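Local atomic coordinates of signal peptidase I (PDB entry 4ME8), a protein that probably cleaves hydrophobic N-terminal signal or leader sequences from secreted proteins as a serine endopeptidase of the S26 family. Residues A99-V112 with S123-E135. Numbering follows the deposited sequence.
With EDO (1,2-ethanediol), chain C.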
# COMPACT_ATOMS: atom_id res chain seq x y z
N ALA A 99 -11.96 -3.22 -4.12
CA ALA A 99 -11.11 -4.36 -3.76
C ALA A 99 -10.97 -4.65 -2.24
O ALA A 99 -10.55 -5.75 -1.86
CB ALA A 99 -9.74 -4.19 -4.39
N THR A 100 -11.30 -3.69 -1.37
CA THR A 100 -11.19 -3.91 0.09
C THR A 100 -12.52 -3.87 0.84
O THR A 100 -12.80 -4.79 1.60
CB THR A 100 -10.22 -2.92 0.76
OG1 THR A 100 -10.60 -1.57 0.47
CG2 THR A 100 -8.78 -3.18 0.30
N GLN A 101 -13.31 -2.80 0.63
CA GLN A 101 -14.60 -2.59 1.33
C GLN A 101 -14.58 -2.99 2.80
O GLN A 101 -15.24 -3.96 3.20
CB GLN A 101 -15.73 -3.33 0.61
CG GLN A 101 -16.03 -2.76 -0.75
CD GLN A 101 -17.18 -3.47 -1.43
OE1 GLN A 101 -18.23 -3.71 -0.82
NE2 GLN A 101 -16.99 -3.81 -2.69
N SER A 102 -13.83 -2.23 3.59
CA SER A 102 -13.49 -2.62 4.95
C SER A 102 -13.07 -1.37 5.74
O SER A 102 -12.49 -0.46 5.18
CB SER A 102 -12.35 -3.65 4.89
OG SER A 102 -11.72 -3.83 6.15
N LEU A 103 -13.38 -1.33 7.04
CA LEU A 103 -12.96 -0.20 7.87
C LEU A 103 -11.45 -0.25 8.08
O LEU A 103 -10.77 0.76 7.94
CB LEU A 103 -13.66 -0.23 9.23
N THR A 104 -10.95 -1.44 8.39
CA THR A 104 -9.57 -1.65 8.76
C THR A 104 -8.94 -2.83 8.03
O THR A 104 -9.62 -3.67 7.45
CB THR A 104 -9.43 -1.91 10.27
OG1 THR A 104 -10.12 -3.12 10.62
CG2 THR A 104 -9.99 -0.75 11.09
N VAL A 105 -7.62 -2.89 8.10
CA VAL A 105 -6.87 -4.03 7.59
C VAL A 105 -7.16 -5.24 8.48
O VAL A 105 -6.98 -5.15 9.70
CB VAL A 105 -5.36 -3.75 7.61
CG1 VAL A 105 -4.59 -4.95 7.08
CG2 VAL A 105 -5.05 -2.51 6.78
N PRO A 106 -7.62 -6.36 7.89
CA PRO A 106 -7.96 -7.52 8.71
C PRO A 106 -6.76 -8.14 9.42
O PRO A 106 -5.61 -7.93 9.03
CB PRO A 106 -8.56 -8.52 7.71
CG PRO A 106 -8.85 -7.74 6.47
CD PRO A 106 -7.85 -6.62 6.46
N GLU A 107 -7.04 -8.90 10.48
CA GLU A 107 -6.01 -9.62 11.20
C GLU A 107 -5.31 -10.59 10.24
O GLU A 107 -5.96 -11.28 9.44
CB GLU A 107 -6.63 -10.37 12.39
CG GLU A 107 -7.26 -9.46 13.43
N GLY A 108 -3.98 -10.61 10.29
CA GLY A 108 -3.17 -11.49 9.44
C GLY A 108 -3.06 -11.05 7.99
O GLY A 108 -2.85 -11.88 7.11
N MSE A 109 -3.21 -9.76 7.74
CA MSE A 109 -3.17 -9.23 6.39
C MSE A 109 -2.51 -7.88 6.31
O MSE A 109 -2.43 -7.17 7.31
CB MSE A 109 -4.59 -9.14 5.86
CG MSE A 109 -5.12 -10.57 5.72
SE MSE A 109 -6.47 -10.63 4.32
CE MSE A 109 -5.34 -10.87 2.74
N TYR A 110 -2.05 -7.54 5.11
CA TYR A 110 -1.39 -6.27 4.81
C TYR A 110 -2.09 -5.53 3.67
O TYR A 110 -2.69 -6.14 2.79
CB TYR A 110 0.06 -6.53 4.35
CG TYR A 110 1.04 -7.08 5.39
CD1 TYR A 110 1.03 -6.64 6.71
CD2 TYR A 110 2.02 -8.00 5.02
CE1 TYR A 110 1.95 -7.11 7.63
CE2 TYR A 110 2.95 -8.47 5.93
CZ TYR A 110 2.91 -8.03 7.24
OH TYR A 110 3.82 -8.50 8.16
N PHE A 111 -1.98 -4.20 3.71
CA PHE A 111 -2.33 -3.33 2.60
C PHE A 111 -1.03 -2.82 2.03
O PHE A 111 -0.19 -2.28 2.76
CB PHE A 111 -3.17 -2.14 3.10
CG PHE A 111 -3.71 -1.28 2.00
CD1 PHE A 111 -4.89 -1.62 1.36
CD2 PHE A 111 -3.03 -0.15 1.59
CE1 PHE A 111 -5.39 -0.83 0.33
CE2 PHE A 111 -3.51 0.63 0.56
CZ PHE A 111 -4.69 0.30 -0.07
N VAL A 112 -0.83 -3.03 0.73
CA VAL A 112 0.44 -2.65 0.08
C VAL A 112 0.19 -1.73 -1.12
O VAL A 112 -0.88 -1.75 -1.70
CB VAL A 112 1.25 -3.89 -0.36
CG1 VAL A 112 1.49 -4.82 0.83
CG2 VAL A 112 0.57 -4.63 -1.51
N SER A 123 -2.82 -3.07 -3.58
CA SER A 123 -4.00 -3.34 -2.75
C SER A 123 -5.21 -2.50 -3.13
O SER A 123 -6.35 -2.89 -2.85
CB SER A 123 -3.70 -3.20 -1.26
OG SER A 123 -2.91 -4.29 -0.79
N ARG A 124 -4.98 -1.35 -3.77
CA ARG A 124 -6.09 -0.58 -4.34
C ARG A 124 -6.94 -1.37 -5.32
O ARG A 124 -8.10 -1.04 -5.52
CB ARG A 124 -5.58 0.68 -5.05
CG ARG A 124 -5.12 1.78 -4.12
CD ARG A 124 -4.43 2.89 -4.89
NE ARG A 124 -3.23 2.41 -5.57
CZ ARG A 124 -2.53 3.13 -6.45
NH1 ARG A 124 -2.91 4.36 -6.77
NH2 ARG A 124 -1.45 2.60 -7.02
N TYR A 125 -6.35 -2.39 -5.96
CA TYR A 125 -7.00 -3.10 -7.06
C TYR A 125 -7.08 -4.63 -6.89
O TYR A 125 -8.05 -5.23 -7.36
CB TYR A 125 -6.31 -2.75 -8.38
CG TYR A 125 -6.18 -1.25 -8.59
CD1 TYR A 125 -7.30 -0.45 -8.72
CD2 TYR A 125 -4.93 -0.64 -8.64
CE1 TYR A 125 -7.20 0.92 -8.90
CE2 TYR A 125 -4.81 0.73 -8.82
CZ TYR A 125 -5.94 1.50 -8.95
OH TYR A 125 -5.82 2.86 -9.13
N PHE A 126 -6.08 -5.25 -6.25
CA PHE A 126 -6.18 -6.69 -5.91
C PHE A 126 -6.51 -7.00 -4.43
O PHE A 126 -6.55 -8.17 -4.04
CB PHE A 126 -4.98 -7.52 -6.43
CG PHE A 126 -3.63 -7.16 -5.84
CD1 PHE A 126 -3.46 -6.86 -4.49
CD2 PHE A 126 -2.50 -7.21 -6.64
CE1 PHE A 126 -2.21 -6.57 -3.97
CE2 PHE A 126 -1.24 -6.93 -6.13
CZ PHE A 126 -1.09 -6.61 -4.79
N GLY A 127 -6.75 -5.97 -3.63
CA GLY A 127 -7.20 -6.17 -2.25
C GLY A 127 -6.06 -6.51 -1.31
O GLY A 127 -4.90 -6.34 -1.66
N PHE A 128 -6.39 -7.01 -0.13
CA PHE A 128 -5.39 -7.25 0.91
C PHE A 128 -4.49 -8.45 0.59
O PHE A 128 -4.90 -9.38 -0.11
CB PHE A 128 -6.05 -7.46 2.28
CG PHE A 128 -6.87 -6.28 2.75
CD1 PHE A 128 -6.26 -5.09 3.13
CD2 PHE A 128 -8.27 -6.36 2.82
CE1 PHE A 128 -7.02 -4.01 3.57
CE2 PHE A 128 -9.03 -5.28 3.25
CZ PHE A 128 -8.40 -4.10 3.62
N VAL A 129 -3.26 -8.41 1.13
CA VAL A 129 -2.29 -9.49 0.95
C VAL A 129 -2.17 -10.32 2.22
O VAL A 129 -2.03 -9.77 3.31
CB VAL A 129 -0.90 -8.90 0.59
CG1 VAL A 129 0.15 -10.01 0.49
CG2 VAL A 129 -0.99 -8.09 -0.70
N LYS A 130 -2.22 -11.64 2.11
CA LYS A 130 -2.05 -12.50 3.28
C LYS A 130 -0.60 -12.42 3.77
O LYS A 130 0.32 -12.64 3.00
CB LYS A 130 -2.45 -13.96 3.00
CG LYS A 130 -3.96 -14.16 2.91
CD LYS A 130 -4.44 -15.59 3.07
CE LYS A 130 -5.87 -15.60 3.62
NZ LYS A 130 -6.62 -16.86 3.39
N GLN A 131 -0.43 -12.06 5.05
CA GLN A 131 0.89 -12.05 5.70
C GLN A 131 1.66 -13.35 5.46
O GLN A 131 2.82 -13.32 5.07
CB GLN A 131 0.75 -11.86 7.22
CG GLN A 131 0.30 -10.48 7.66
CD GLN A 131 0.45 -10.24 9.16
OE1 GLN A 131 0.99 -11.07 9.89
NE2 GLN A 131 -0.02 -9.10 9.62
N ALA A 132 0.99 -14.48 5.67
CA ALA A 132 1.60 -15.80 5.52
C ALA A 132 2.21 -16.06 4.14
O ALA A 132 3.11 -16.89 4.00
CB ALA A 132 0.59 -16.88 5.85
N SER A 133 1.74 -15.36 3.11
CA SER A 133 2.26 -15.53 1.74
C SER A 133 3.50 -14.65 1.43
O SER A 133 4.11 -14.78 0.36
CB SER A 133 1.15 -15.30 0.71
OG SER A 133 0.70 -13.94 0.70
N VAL A 134 3.89 -13.78 2.36
CA VAL A 134 5.05 -12.92 2.16
C VAL A 134 6.33 -13.73 2.31
O VAL A 134 6.57 -14.32 3.37
CB VAL A 134 5.04 -11.73 3.15
CG1 VAL A 134 6.31 -10.90 3.03
CG2 VAL A 134 3.81 -10.87 2.91
N GLU A 135 7.16 -13.76 1.26
CA GLU A 135 8.40 -14.57 1.26
C GLU A 135 9.64 -13.80 1.72
O GLU A 135 10.67 -14.41 2.01
CB GLU A 135 8.66 -15.26 -0.09
CG GLU A 135 7.82 -14.80 -1.28
CD GLU A 135 7.92 -15.74 -2.48
OE1 GLU A 135 8.97 -16.41 -2.64
OE2 GLU A 135 6.94 -15.79 -3.27
C1 EDO C . -11.32 1.27 -6.82
O1 EDO C . -10.48 2.28 -7.41
C2 EDO C . -10.93 -0.12 -7.33
O2 EDO C . -10.80 -1.06 -6.24
O HOH W 1 -9.23 -7.88 -0.26
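The ring of Phe128 is sandwiched between Pro106 and Thr100: Pro106 CD sits over the middle of one face, 3.6 Å from the centroid of the Phe128 ring, and Thr100 CG2 presses on the opposite face nearer the rim. Both are CH-pi contacts, while the carbonyl oxygen of Tyr110 lies in plane at the ring's edge. Next to it Ser123 CB rests on a face of Phe111, 3.5 Å from the Phe111 ring centroid. With chi1 at -74°, Ser123 OG stands beside its own backbone N, where it accepts a nearly straight bond from Val112 N (N to OG 2.9 Å) and donates to Gly127 O; Ser123 N returns a bond to Val112 O. Strand 129-130 pairs antiparallel with 109-112 at the border of the sheet, Tyr110 and Val129 exchanging two bonds of 2.9 Å between N of each and O of the other. Farther along, Gln131 CG lies over the centre of the Tyr110 ring and its amide is turned 24° from the ring plane. Packing is looser outside: Lys130 extends from the exposed side, and a water bridges Ala99 O to Phe128 N. An ethanediol, probably from crystallisation, links Ala99 N to Arg124 O. Val112 also touches Lys46, a predicted active-site residue, so the two bonds that tie Ser123 to the backbone of Val112 probably help hold this strand in place beside the predicted catalytic lysine.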